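Local coordinates for uncharacterized protein (Chaetomium thermophilum, PDB 3LPZ), which is a Get4 protein that probably binds Get5 and takes part in the biogenesis of tail-anchored membrane proteins, at residues Q20-E25 and Y32-E37; T84-G89 and V118-D123; K157-G162 and P167-R172; E176-K179 and H184-P187; D261-L266 and L287-Y292. All coordinates share one frame; numbering follows the deposited sequence. Where two conformers were deposited one is given.

Interaction 1 of 5, residues Q20-E25 and Y32-E37; sequences QRRIAE and YEAAQE
Two torsions bring Arg22 and Glu37 together: Glu37 carries CG anti to its backbone N (chi1 -177°) and stays extended beyond it, while the Arg22 chain bends at chi3 (59°). The two side chains cross at about a right angle. Arg22 NH1 gives a nearly straight hydrogen bond to Glu37 OE1 at 2.7 Å, part of a salt bridge. The oxygen lies in the guanidinium plane, but the nitrogen stands above the carboxylate plane. A water joins the pair a second time, accepting from Arg22 NH1 and donating to Glu37 OE2. One face of the guanidinium lies over Ala34, whose CB is 4.1 Å above the plane.

Deeper in, Ile23 CG1 touches Ala34 CB at 3.6 Å. The two CA atoms, Ile23 and Ala34, are 6.6 Å apart, the nearest such pair here. Ile23 also touches Val61 and Thr64 of helix 51-67. The salt bridge lies beside the Ile23-Ala34 touch. The short helix segments run antiparallel at 160°, with axes 9.2 Å apart. Such antiparallel pairing of successive helices is characteristic of the alpha-solenoid fold of Get4.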
# COMPACT_ATOMS: atom_id res chain seq x y z
N GLN A 20 -21.19 20.93 19.29
CA GLN A 20 -20.90 21.43 17.92
C GLN A 20 -21.08 22.94 17.75
O GLN A 20 -20.23 23.62 17.13
CB GLN A 20 -21.71 20.68 16.87
CG GLN A 20 -21.20 19.27 16.65
CD GLN A 20 -22.09 18.48 15.72
OE1 GLN A 20 -23.30 18.57 15.80
NE2 GLN A 20 -21.48 17.70 14.84
N ARG A 21 -22.17 23.46 18.30
CA ARG A 21 -22.43 24.90 18.24
C ARG A 21 -21.37 25.69 19.00
O ARG A 21 -20.86 26.67 18.47
CB ARG A 21 -23.85 25.26 18.71
CG ARG A 21 -24.15 26.76 18.66
CD ARG A 21 -25.54 27.06 18.09
NE ARG A 21 -25.72 26.51 16.75
CZ ARG A 21 -26.72 26.83 15.93
NH1 ARG A 21 -27.64 27.69 16.33
NH2 ARG A 21 -26.81 26.28 14.73
N ARG A 22 -21.01 25.27 20.21
CA ARG A 22 -19.92 25.93 20.93
C ARG A 22 -18.64 25.99 20.10
O ARG A 22 -17.95 27.02 20.08
CB ARG A 22 -19.63 25.26 22.27
CG ARG A 22 -20.68 25.55 23.31
CD ARG A 22 -20.46 24.72 24.55
NE ARG A 22 -19.16 24.97 25.16
CZ ARG A 22 -18.65 24.22 26.14
NH1 ARG A 22 -19.35 23.18 26.58
NH2 ARG A 22 -17.47 24.50 26.67
N ILE A 23 -18.33 24.89 19.42
CA ILE A 23 -17.13 24.82 18.60
C ILE A 23 -17.26 25.68 17.33
O ILE A 23 -16.32 26.38 16.96
CB ILE A 23 -16.80 23.36 18.23
CG1 ILE A 23 -16.26 22.61 19.47
CG2 ILE A 23 -15.78 23.30 17.08
CD1 ILE A 23 -16.54 21.13 19.41
N ALA A 24 -18.42 25.64 16.67
CA ALA A 24 -18.64 26.43 15.45
C ALA A 24 -18.47 27.95 15.69
O ALA A 24 -17.91 28.64 14.84
CB ALA A 24 -20.03 26.12 14.84
N GLU A 25 -18.93 28.45 16.83
CA GLU A 25 -18.93 29.90 17.10
C GLU A 25 -17.71 30.39 17.87
O GLU A 25 -17.35 31.58 17.81
CB GLU A 25 -20.21 30.29 17.85
CG GLU A 25 -21.48 29.71 17.19
CD GLU A 25 -22.77 30.07 17.91
OE1 GLU A 25 -22.73 30.55 19.06
OE2 GLU A 25 -23.85 29.86 17.30
N TYR A 32 -11.14 24.42 22.44
CA TYR A 32 -10.37 23.51 23.27
C TYR A 32 -11.17 23.04 24.50
O TYR A 32 -11.17 21.85 24.82
CB TYR A 32 -9.02 24.14 23.68
CG TYR A 32 -8.20 23.31 24.68
CD1 TYR A 32 -7.47 22.20 24.25
CD2 TYR A 32 -8.15 23.66 26.04
CE1 TYR A 32 -6.71 21.43 25.16
CE2 TYR A 32 -7.39 22.91 26.95
CZ TYR A 32 -6.68 21.80 26.49
OH TYR A 32 -5.93 21.03 27.35
N GLU A 33 -11.85 23.96 25.18
CA GLU A 33 -12.68 23.60 26.35
C GLU A 33 -13.82 22.64 25.96
O GLU A 33 -14.11 21.68 26.68
CB GLU A 33 -13.25 24.84 27.05
CG GLU A 33 -12.21 25.69 27.76
CD GLU A 33 -11.64 25.02 29.03
OE1 GLU A 33 -12.18 23.97 29.48
OE2 GLU A 33 -10.65 25.55 29.59
N ALA A 34 -14.46 22.90 24.82
CA ALA A 34 -15.50 22.02 24.33
C ALA A 34 -14.95 20.63 24.01
O ALA A 34 -15.63 19.62 24.27
CB ALA A 34 -16.18 22.62 23.11
N ALA A 35 -13.74 20.56 23.45
CA ALA A 35 -13.12 19.27 23.15
C ALA A 35 -12.85 18.53 24.45
O ALA A 35 -13.07 17.31 24.53
CB ALA A 35 -11.83 19.44 22.33
N GLN A 36 -12.40 19.25 25.48
CA GLN A 36 -12.16 18.63 26.79
C GLN A 36 -13.43 18.14 27.44
O GLN A 36 -13.45 17.07 28.08
CB GLN A 36 -11.39 19.58 27.73
CG GLN A 36 -9.94 19.83 27.28
CD GLN A 36 -9.13 18.54 27.09
OE1 GLN A 36 -9.01 17.73 28.02
NE2 GLN A 36 -8.59 18.34 25.89
N GLU A 37 -14.51 18.91 27.30
CA GLU A 37 -15.78 18.51 27.85
C GLU A 37 -16.29 17.29 27.07
O GLU A 37 -16.92 16.41 27.63
CB GLU A 37 -16.78 19.66 27.78
CG GLU A 37 -18.14 19.35 28.40
CD GLU A 37 -19.05 20.54 28.38
OE1 GLU A 37 -18.53 21.66 28.61
OE2 GLU A 37 -20.27 20.36 28.13
O HOH W 1 -21.95 22.00 26.21
O HOH W 2 -16.84 23.29 29.25

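Interaction 2 of 5, residues T84-G89 and V118-D123; sequences TFRQAG and VKEMID
Arg86 lies in the last turn of helix 71-88, just before the Schellman turn that ends it, and faces Glu120 and Asp123 in the middle of helix 112-128. These three residues carry the contact. Arg86 is extended from CG to NE and reaches across to both acids. Its NH2 donates to two oxygens. The bond from Arg86 NH2 to Glu120 OE1 is 2.8 Å long and bent, and it meets that oxygen nearly along its C-O axis. The bond from Arg86 NH2 to Asp123 OD2 is 3.0 Å, on the anti side of the carboxylate. Both oxygens lie tilted from the guanidinium plane. A weak bond of 3.2 Å also runs from Arg86 NH1 to Glu120 OE1. The carboxylate of Glu120 stands almost upright to the guanidinium, with 85° between the planes.

The three residues form a salt-bridge network on the surface of the alpha-solenoid, linking two helices that have helix 94-104 between them in sequence. Each member has a further charged partner. Arg86 NH1 pairs with Asp83, Glu120 OE2 with Arg116 and Asp123 OD1 with Lys127.

A water adds a bridge. It accepts from Arg86 NE at 2.7 Å and donates to Asp123 OD2. Asp123 OD2 is therefore held by both NH2 and the water. The chain bend at chi2 of Glu120 (-65°) brings its end nearer to Arg86. Trp124 and Phe128 of helix 112-128 also touch the Arg86 side chain.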
# COMPACT_ATOMS: atom_id res chain seq x y z
N THR A 84 -11.60 3.98 21.47
CA THR A 84 -12.93 3.64 21.93
C THR A 84 -13.42 2.39 21.21
O THR A 84 -14.01 1.52 21.84
CB THR A 84 -13.91 4.82 21.76
OG1 THR A 84 -13.43 5.92 22.58
CG2 THR A 84 -15.33 4.45 22.21
N PHE A 85 -13.17 2.29 19.89
CA PHE A 85 -13.54 1.08 19.12
C PHE A 85 -12.83 -0.14 19.69
O PHE A 85 -13.41 -1.21 19.85
CB PHE A 85 -13.18 1.24 17.62
CG PHE A 85 -14.17 2.08 16.80
CD1 PHE A 85 -15.53 2.11 17.10
CD2 PHE A 85 -13.73 2.78 15.69
CE1 PHE A 85 -16.44 2.88 16.30
CE2 PHE A 85 -14.63 3.54 14.89
CZ PHE A 85 -15.98 3.58 15.21
N ARG A 86 -11.55 0.00 19.98
CA ARG A 86 -10.78 -1.06 20.65
C ARG A 86 -11.37 -1.54 21.96
O ARG A 86 -11.53 -2.74 22.16
CB ARG A 86 -9.40 -0.58 20.98
CG ARG A 86 -8.56 -0.41 19.83
CD ARG A 86 -7.14 -0.25 20.33
NE ARG A 86 -6.25 -0.11 19.21
CZ ARG A 86 -5.72 1.04 18.81
NH1 ARG A 86 -5.99 2.18 19.47
NH2 ARG A 86 -4.91 1.02 17.76
N GLN A 87 -11.65 -0.59 22.85
CA GLN A 87 -12.21 -0.88 24.17
C GLN A 87 -13.60 -1.51 24.09
O GLN A 87 -13.96 -2.35 24.90
CB GLN A 87 -12.32 0.40 25.00
CG GLN A 87 -11.01 0.90 25.49
CD GLN A 87 -11.21 1.96 26.55
OE1 GLN A 87 -10.98 1.70 27.73
NE2 GLN A 87 -11.69 3.13 26.14
N ALA A 88 -14.37 -1.09 23.10
CA ALA A 88 -15.69 -1.66 22.84
C ALA A 88 -15.62 -3.05 22.19
O ALA A 88 -16.62 -3.71 22.09
CB ALA A 88 -16.47 -0.72 21.93
N GLY A 89 -14.44 -3.47 21.74
CA GLY A 89 -14.34 -4.69 20.94
C GLY A 89 -15.10 -4.58 19.60
O GLY A 89 -15.57 -5.58 19.06
N VAL A 118 -3.65 7.70 11.48
CA VAL A 118 -3.57 6.68 10.43
C VAL A 118 -2.98 5.40 10.99
O VAL A 118 -3.51 4.31 10.75
CB VAL A 118 -2.80 7.17 9.16
CG1 VAL A 118 -2.36 5.98 8.25
CG2 VAL A 118 -3.70 8.18 8.36
N LYS A 119 -1.89 5.53 11.73
CA LYS A 119 -1.28 4.39 12.40
C LYS A 119 -2.27 3.64 13.31
O LYS A 119 -2.37 2.41 13.24
CB LYS A 119 -0.06 4.85 13.19
CG LYS A 119 0.91 3.76 13.56
CD LYS A 119 0.63 3.15 14.93
CE LYS A 119 1.79 2.24 15.36
NZ LYS A 119 1.29 0.96 15.97
N GLU A 120 -2.98 4.38 14.16
CA GLU A 120 -3.90 3.75 15.11
C GLU A 120 -5.05 3.04 14.40
O GLU A 120 -5.39 1.90 14.75
CB GLU A 120 -4.45 4.76 16.14
CG GLU A 120 -3.34 5.36 17.06
CD GLU A 120 -2.67 4.32 17.99
OE1 GLU A 120 -3.25 3.26 18.29
OE2 GLU A 120 -1.55 4.59 18.42
N MET A 121 -5.64 3.73 13.43
CA MET A 121 -6.81 3.25 12.69
C MET A 121 -6.46 1.93 11.94
O MET A 121 -7.21 0.94 12.00
CB MET A 121 -7.22 4.38 11.70
CG MET A 121 -8.27 4.04 10.66
SD MET A 121 -8.43 5.32 9.37
CE MET A 121 -7.04 5.01 8.27
N ILE A 122 -5.31 1.92 11.25
CA ILE A 122 -4.86 0.72 10.55
C ILE A 122 -4.62 -0.43 11.53
O ILE A 122 -5.01 -1.57 11.25
CB ILE A 122 -3.59 0.97 9.70
CG1 ILE A 122 -3.89 1.94 8.53
CG2 ILE A 122 -2.95 -0.38 9.19
CD1 ILE A 122 -4.83 1.40 7.47
N ASP A 123 -3.99 -0.12 12.67
CA ASP A 123 -3.67 -1.13 13.70
C ASP A 123 -4.96 -1.69 14.31
O ASP A 123 -5.09 -2.90 14.48
CB ASP A 123 -2.78 -0.55 14.82
CG ASP A 123 -2.57 -1.53 15.96
OD1 ASP A 123 -1.69 -2.41 15.85
OD2 ASP A 123 -3.31 -1.44 16.95
O HOH W 3 -5.60 -2.44 18.01

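Interaction 3 of 5, residues K157-G162 and P167-R172; sequences KHLVLG and PEVLAR
The apolar contacts carry this interaction, and Leu159 is at their centre. Its CD1 meets Val169 CG1 at 3.8 Å and Leu170 CB at 4.0 Å. Its other methyl, CD2, also rests on Val169 CG1, at 4.0 Å, so both branches of the leucine straddle one valine methyl. The side chains of Leu159 and Val169 cross at about a right angle. A chi1 of 172° sets Val169 CG1 trans to the nitrogen and turns this methyl to the leucine. A second, smaller contact joins Val160 CG1 to Leu170 CD2 at 3.9 Å. With Leu159 cut back to alanine, the methyls CD1 and CD2 are gone, which would probably leave Val169 CG1 without its neighbours and open a gap there.

Between the two segments there are no polar bonds. Leu159 to Gly162 form a type I beta turn. In the other segment Arg172 grips Glu168 side-on: NE and NH2 both donate to Glu168 OE2, each at 2.8 Å. That oxygen lies in the guanidinium plane.

The nearest CA pair is Leu159 and Leu170. Around them, Leu159 also packs on Val147 of helix 136-148, and Val169 on His140 of that helix. Tyr197 of helix 186-199 touches Leu170 and bonds to the Leu159 carbonyl. Pro167 and Ala171 turn to helix 203-220, so helix 166-179 is packed between neighbours on several sides.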
# COMPACT_ATOMS: atom_id res chain seq x y z
N LYS A 157 3.14 1.53 -0.20
CA LYS A 157 2.97 0.59 0.91
C LYS A 157 1.50 0.30 1.25
O LYS A 157 1.19 -0.83 1.62
CB LYS A 157 3.74 1.04 2.16
CG LYS A 157 5.26 1.03 1.94
CD LYS A 157 5.98 1.82 3.04
CE LYS A 157 7.49 1.88 2.78
NZ LYS A 157 8.19 2.35 4.00
N HIS A 158 0.61 1.29 1.13
CA HIS A 158 -0.81 1.06 1.36
C HIS A 158 -1.54 0.46 0.15
O HIS A 158 -2.32 -0.48 0.31
CB HIS A 158 -1.48 2.35 1.79
CG HIS A 158 -1.06 2.79 3.16
ND1 HIS A 158 -1.57 2.23 4.31
CD2 HIS A 158 -0.14 3.71 3.55
CE1 HIS A 158 -1.00 2.80 5.36
NE2 HIS A 158 -0.13 3.71 4.93
N LEU A 159 -1.24 0.98 -1.05
CA LEU A 159 -1.96 0.51 -2.25
C LEU A 159 -1.75 -0.97 -2.55
O LEU A 159 -2.67 -1.60 -3.08
CB LEU A 159 -1.65 1.38 -3.47
CG LEU A 159 -2.24 2.80 -3.36
CD1 LEU A 159 -1.59 3.74 -4.36
CD2 LEU A 159 -3.82 2.81 -3.50
N VAL A 160 -0.58 -1.52 -2.23
CA VAL A 160 -0.33 -2.94 -2.47
C VAL A 160 -1.19 -3.84 -1.58
O VAL A 160 -1.40 -5.05 -1.88
CB VAL A 160 1.19 -3.33 -2.37
CG1 VAL A 160 1.97 -2.62 -3.46
CG2 VAL A 160 1.79 -3.08 -0.95
N LEU A 161 -1.69 -3.26 -0.49
CA LEU A 161 -2.60 -3.90 0.45
C LEU A 161 -4.07 -3.47 0.30
O LEU A 161 -4.87 -3.72 1.20
CB LEU A 161 -2.12 -3.62 1.89
CG LEU A 161 -0.70 -4.15 2.22
CD1 LEU A 161 -0.28 -3.71 3.63
CD2 LEU A 161 -0.64 -5.70 2.06
N GLY A 162 -4.42 -2.85 -0.84
CA GLY A 162 -5.72 -2.21 -1.00
C GLY A 162 -6.79 -3.13 -1.61
O GLY A 162 -6.76 -4.38 -1.45
N PRO A 167 -5.01 -1.22 -7.65
CA PRO A 167 -3.96 -1.40 -8.68
C PRO A 167 -3.95 -0.32 -9.76
O PRO A 167 -2.86 0.07 -10.23
CB PRO A 167 -4.25 -2.79 -9.27
CG PRO A 167 -4.96 -3.55 -8.14
CD PRO A 167 -5.80 -2.47 -7.45
N GLU A 168 -5.14 0.17 -10.14
CA GLU A 168 -5.18 1.23 -11.14
C GLU A 168 -4.62 2.52 -10.56
O GLU A 168 -3.88 3.23 -11.24
CB GLU A 168 -6.58 1.45 -11.72
CG GLU A 168 -6.71 2.75 -12.49
CD GLU A 168 -7.95 2.83 -13.34
OE1 GLU A 168 -8.82 1.92 -13.26
OE2 GLU A 168 -8.06 3.81 -14.10
N VAL A 169 -4.95 2.81 -9.30
CA VAL A 169 -4.40 4.03 -8.67
C VAL A 169 -2.86 3.94 -8.61
O VAL A 169 -2.13 4.89 -8.94
CB VAL A 169 -4.99 4.26 -7.25
CG1 VAL A 169 -4.27 5.40 -6.53
CG2 VAL A 169 -6.52 4.54 -7.33
N LEU A 170 -2.36 2.78 -8.21
CA LEU A 170 -0.91 2.59 -8.09
C LEU A 170 -0.20 2.69 -9.44
O LEU A 170 0.83 3.33 -9.55
CB LEU A 170 -0.59 1.26 -7.39
CG LEU A 170 0.89 0.93 -7.15
CD1 LEU A 170 1.57 2.02 -6.25
CD2 LEU A 170 1.06 -0.46 -6.54
N ALA A 171 -0.74 2.02 -10.46
CA ALA A 171 -0.13 2.04 -11.79
C ALA A 171 -0.10 3.48 -12.38
O ALA A 171 0.90 3.89 -12.98
CB ALA A 171 -0.89 1.08 -12.72
N ARG A 172 -1.19 4.22 -12.20
CA ARG A 172 -1.25 5.64 -12.67
C ARG A 172 -0.31 6.55 -11.89
O ARG A 172 0.30 7.46 -12.47
CB ARG A 172 -2.67 6.19 -12.60
CG ARG A 172 -3.56 5.60 -13.68
CD ARG A 172 -4.95 6.29 -13.77
NE ARG A 172 -5.89 5.48 -14.54
CZ ARG A 172 -5.86 5.34 -15.87
NH1 ARG A 172 -4.92 5.96 -16.60
NH2 ARG A 172 -6.76 4.58 -16.49

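Interaction 4 of 5, residues E176-K179 and H184-P187; sequences EWYK and HTAP
Thr185 OG1 lies at the edge of the Tyr178 ring, near its plane, 3.4 Å from CD1. This hydroxyl is hydrogen-bonded to the carbonyl of Glu182, in the loop just before. The Tyr178 hydroxyl is likewise bonded to the carbonyl of Ser183, so the loop after helix 166-179 is tied to the ring end and to the threonine.

The ring itself is used on one face. Ala186 CB stands over it, 4.1 Å from the centroid and 29° off the normal, a CH-pi contact. Ala186 CB is 3.6 Å from Tyr178 CE1 and almost as near to CZ. The backbone comes close as well: Ala186 N is 3.3 Å from Tyr178 CE1. The first torsion of Tyr178, 157°, turns the ring away from its own backbone nitrogen and toward the turn where helix 186-199 begins. A leucine here has neither hydroxyl nor ring, and the Ser183 carbonyl would probably lose its mate and Ala186 CB the face it rests on.

The three touching residues are buried. The nearest CA pair is Tyr178 and Ala186, 6.3 Å apart. The contact joins the end of helix 166-179 to the start of helix 186-199 across a short connection. Tyr178 also meets Tyr175, one turn back, Tyr189 of helix 186-199 and Leu217 of helix 203-220, so its ring is packed among three helices.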
# COMPACT_ATOMS: atom_id res chain seq x y z
N GLU A 176 2.80 8.55 -13.45
CA GLU A 176 3.10 9.98 -13.16
C GLU A 176 4.54 10.16 -12.69
O GLU A 176 5.24 11.13 -13.07
CB GLU A 176 2.14 10.59 -12.12
CG GLU A 176 0.72 10.80 -12.65
CD GLU A 176 0.66 11.70 -13.89
OE1 GLU A 176 1.25 12.81 -13.88
OE2 GLU A 176 0.02 11.30 -14.89
N TRP A 177 4.99 9.24 -11.85
CA TRP A 177 6.36 9.29 -11.37
C TRP A 177 7.36 9.08 -12.51
O TRP A 177 8.35 9.80 -12.62
CB TRP A 177 6.57 8.24 -10.30
CG TRP A 177 7.56 8.57 -9.23
CD1 TRP A 177 8.37 9.68 -9.15
CD2 TRP A 177 7.84 7.78 -8.08
NE1 TRP A 177 9.14 9.62 -8.01
CE2 TRP A 177 8.83 8.47 -7.32
CE3 TRP A 177 7.36 6.54 -7.61
CZ2 TRP A 177 9.35 7.96 -6.11
CZ3 TRP A 177 7.86 6.05 -6.40
CH2 TRP A 177 8.85 6.76 -5.67
N TYR A 178 7.09 8.10 -13.37
CA TYR A 178 7.91 7.84 -14.56
C TYR A 178 8.07 9.07 -15.47
O TYR A 178 9.15 9.30 -16.05
CB TYR A 178 7.29 6.70 -15.35
CG TYR A 178 7.68 6.67 -16.82
CD1 TYR A 178 8.99 6.38 -17.22
CD2 TYR A 178 6.74 6.93 -17.82
CE1 TYR A 178 9.35 6.33 -18.55
CE2 TYR A 178 7.09 6.89 -19.18
CZ TYR A 178 8.40 6.58 -19.53
OH TYR A 178 8.77 6.54 -20.88
N LYS A 179 7.01 9.85 -15.60
CA LYS A 179 7.05 11.03 -16.49
C LYS A 179 8.03 12.11 -15.99
O LYS A 179 8.42 12.99 -16.75
CB LYS A 179 5.67 11.62 -16.64
CG LYS A 179 4.76 10.77 -17.48
CD LYS A 179 3.35 11.32 -17.41
CE LYS A 179 3.12 12.30 -18.54
NZ LYS A 179 2.05 13.27 -18.16
N HIS A 184 13.63 5.89 -20.91
CA HIS A 184 14.09 4.49 -20.85
C HIS A 184 13.73 3.80 -19.52
O HIS A 184 13.81 2.58 -19.42
CB HIS A 184 15.60 4.36 -21.14
CG HIS A 184 16.48 4.87 -20.03
ND1 HIS A 184 17.00 6.15 -20.01
CD2 HIS A 184 16.95 4.26 -18.91
CE1 HIS A 184 17.73 6.31 -18.92
NE2 HIS A 184 17.71 5.18 -18.23
N THR A 185 13.36 4.59 -18.51
CA THR A 185 13.04 4.04 -17.20
C THR A 185 11.64 3.45 -17.10
O THR A 185 11.28 2.97 -16.02
CB THR A 185 13.24 5.06 -16.06
OG1 THR A 185 12.23 6.09 -16.15
CG2 THR A 185 14.69 5.63 -16.09
N ALA A 186 10.85 3.46 -18.19
CA ALA A 186 9.46 2.90 -18.12
C ALA A 186 9.34 1.54 -17.39
O ALA A 186 8.47 1.41 -16.54
CB ALA A 186 8.78 2.85 -19.48
N PRO A 187 10.22 0.53 -17.69
CA PRO A 187 10.08 -0.78 -17.03
C PRO A 187 10.30 -0.74 -15.52
O PRO A 187 9.73 -1.56 -14.80
CB PRO A 187 11.18 -1.64 -17.69
CG PRO A 187 11.60 -0.84 -18.96
CD PRO A 187 11.37 0.58 -18.62

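Interaction 5 of 5, residues D261-L266 and L287-Y292; sequences DLFRQL and LIAEMY
Phe263 points its side chain at helix 282-293, with Ala289 as its main partner. At CB a chi1 of -175° places CG on the far side from the nitrogen, and this carries the ring away from its own helix. Phe263 CD2 is the first ring atom to come near the other segment, 4.0 Å from Ala289 CB. Phe263 CE2 is the closest, 3.5 Å from Ala289 CB. At the end of the ring, Phe263 CZ is 3.7 Å from Ala289 CB. On the other edge Phe263 CE1 has a looser contact, 4.4 Å from Ile288 CG2, and that methyl is set obliquely to the ring.

Ala289 CB therefore sits over a face of the ring. It is 3.9 Å from the centroid and 28° off the normal, a CH-pi contact. The small alanine lets the aromatic ring come close to the helix backbone: Ala289 CA lies 4.3 Å above the Phe263 ring plane, over its centre.

Both segments are helical and buried where they touch. The contact joins helix 260-269 to helix 282-293 in the later part of the alpha-solenoid, with helix 271-275 between them in sequence.

The ring has more company. Phe293, at the end of helix 282-293, meets it with planes about 35° apart, and Ile295 in the following loop touches it too. Ala289 is joined to Ile295 by a backbone hydrogen bond. Ile288 turns the rest of its side chain to helix 186-199, where it packs on Leu195, Leu198 and Leu199.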
# COMPACT_ATOMS: atom_id res chain seq x y z
N ASP A 261 11.30 -24.00 -15.92
CA ASP A 261 11.97 -23.85 -17.22
C ASP A 261 11.74 -22.48 -17.84
O ASP A 261 12.66 -21.88 -18.40
CB ASP A 261 11.45 -24.91 -18.20
CG ASP A 261 11.78 -26.33 -17.79
OD1 ASP A 261 12.78 -26.54 -17.04
OD2 ASP A 261 11.04 -27.24 -18.23
N LEU A 262 10.50 -22.01 -17.76
CA LEU A 262 10.08 -20.71 -18.25
C LEU A 262 10.84 -19.58 -17.56
O LEU A 262 11.39 -18.69 -18.22
CB LEU A 262 8.59 -20.50 -17.98
CG LEU A 262 7.55 -20.95 -18.99
CD1 LEU A 262 6.19 -21.18 -18.28
CD2 LEU A 262 7.45 -19.92 -20.10
N PHE A 263 10.87 -19.64 -16.22
CA PHE A 263 11.50 -18.61 -15.40
C PHE A 263 12.99 -18.56 -15.67
O PHE A 263 13.58 -17.48 -15.79
CB PHE A 263 11.25 -18.83 -13.90
CG PHE A 263 11.79 -17.73 -13.04
CD1 PHE A 263 11.07 -16.54 -12.87
CD2 PHE A 263 13.03 -17.85 -12.43
CE1 PHE A 263 11.59 -15.51 -12.08
CE2 PHE A 263 13.56 -16.82 -11.66
CZ PHE A 263 12.83 -15.65 -11.48
N ARG A 264 13.60 -19.74 -15.76
CA ARG A 264 15.04 -19.84 -15.98
C ARG A 264 15.37 -19.29 -17.36
O ARG A 264 16.30 -18.51 -17.50
CB ARG A 264 15.53 -21.29 -15.80
CG ARG A 264 15.59 -21.73 -14.35
CD ARG A 264 16.35 -23.06 -14.17
NE ARG A 264 16.07 -23.62 -12.86
CZ ARG A 264 15.14 -24.54 -12.62
NH1 ARG A 264 14.41 -25.04 -13.61
NH2 ARG A 264 14.94 -24.98 -11.38
N GLN A 265 14.59 -19.65 -18.37
CA GLN A 265 14.84 -19.14 -19.73
C GLN A 265 14.71 -17.62 -19.84
O GLN A 265 15.48 -17.00 -20.56
CB GLN A 265 13.97 -19.83 -20.77
CG GLN A 265 14.33 -19.47 -22.20
CD GLN A 265 13.34 -20.01 -23.19
OE1 GLN A 265 12.37 -20.67 -22.82
NE2 GLN A 265 13.58 -19.74 -24.46
N LEU A 266 13.74 -17.04 -19.13
CA LEU A 266 13.54 -15.59 -19.10
C LEU A 266 14.73 -14.87 -18.48
O LEU A 266 15.23 -13.88 -19.03
CB LEU A 266 12.28 -15.27 -18.29
CG LEU A 266 11.18 -14.38 -18.86
CD1 LEU A 266 10.99 -14.47 -20.36
CD2 LEU A 266 9.88 -14.71 -18.11
N LEU A 287 12.05 -14.18 -4.53
CA LEU A 287 10.79 -14.52 -3.84
C LEU A 287 9.73 -14.99 -4.83
O LEU A 287 9.00 -15.95 -4.56
CB LEU A 287 10.27 -13.35 -3.00
CG LEU A 287 10.89 -13.25 -1.60
CD1 LEU A 287 10.47 -11.96 -0.94
CD2 LEU A 287 10.50 -14.44 -0.71
N ILE A 288 9.67 -14.32 -5.98
CA ILE A 288 8.78 -14.72 -7.06
C ILE A 288 9.10 -16.12 -7.62
O ILE A 288 8.20 -16.92 -7.82
CB ILE A 288 8.77 -13.63 -8.19
CG1 ILE A 288 7.98 -12.39 -7.70
CG2 ILE A 288 8.21 -14.20 -9.53
CD1 ILE A 288 8.16 -11.14 -8.55
N ALA A 289 10.38 -16.41 -7.88
CA ALA A 289 10.82 -17.76 -8.28
C ALA A 289 10.42 -18.84 -7.27
O ALA A 289 10.03 -19.94 -7.65
CB ALA A 289 12.35 -17.83 -8.53
N GLU A 290 10.55 -18.53 -5.98
CA GLU A 290 10.06 -19.43 -4.94
C GLU A 290 8.54 -19.58 -4.94
O GLU A 290 8.03 -20.70 -4.96
CB GLU A 290 10.59 -19.02 -3.58
CG GLU A 290 10.34 -20.04 -2.45
CD GLU A 290 10.92 -19.54 -1.13
OE1 GLU A 290 10.24 -18.78 -0.41
OE2 GLU A 290 12.06 -19.91 -0.81
N MET A 291 7.82 -18.45 -4.94
CA MET A 291 6.35 -18.45 -4.83
C MET A 291 5.63 -19.12 -5.99
O MET A 291 4.67 -19.87 -5.80
CB MET A 291 5.83 -17.03 -4.68
CG MET A 291 6.25 -16.35 -3.41
SD MET A 291 5.77 -14.62 -3.38
CE MET A 291 4.03 -14.76 -2.93
N TYR A 292 6.09 -18.86 -7.21
CA TYR A 292 5.35 -19.26 -8.42
C TYR A 292 5.96 -20.42 -9.19
O TYR A 292 5.29 -21.05 -10.03
CB TYR A 292 5.16 -18.05 -9.35
CG TYR A 292 4.34 -16.96 -8.69
CD1 TYR A 292 2.95 -17.03 -8.66
CD2 TYR A 292 4.97 -15.88 -8.04
CE1 TYR A 292 2.18 -16.04 -8.02
CE2 TYR A 292 4.21 -14.88 -7.39
CZ TYR A 292 2.81 -14.97 -7.37
OH TYR A 292 2.06 -13.99 -6.74

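How the interactions relate
The five contacts follow one another along the chain and mark out the solenoid, with the centres of interactions 1 and 5 about 60 Å apart. Interaction 2 is a surface contact and is wholly polar. Interaction 1 is partly buried and mixes a salt bridge with an apolar touch. Interaction 3, close to the chain centre, is apolar between its segments. Interactions 4 and 5 are buried and share one chemistry, an alanine methyl over an aromatic face. Interactions 3 and 4 both use helix 166-179 and have centres about 16 Å apart. Helix 186-199 contributes directly to interaction 4 and also packs against residues of interactions 3 and 5.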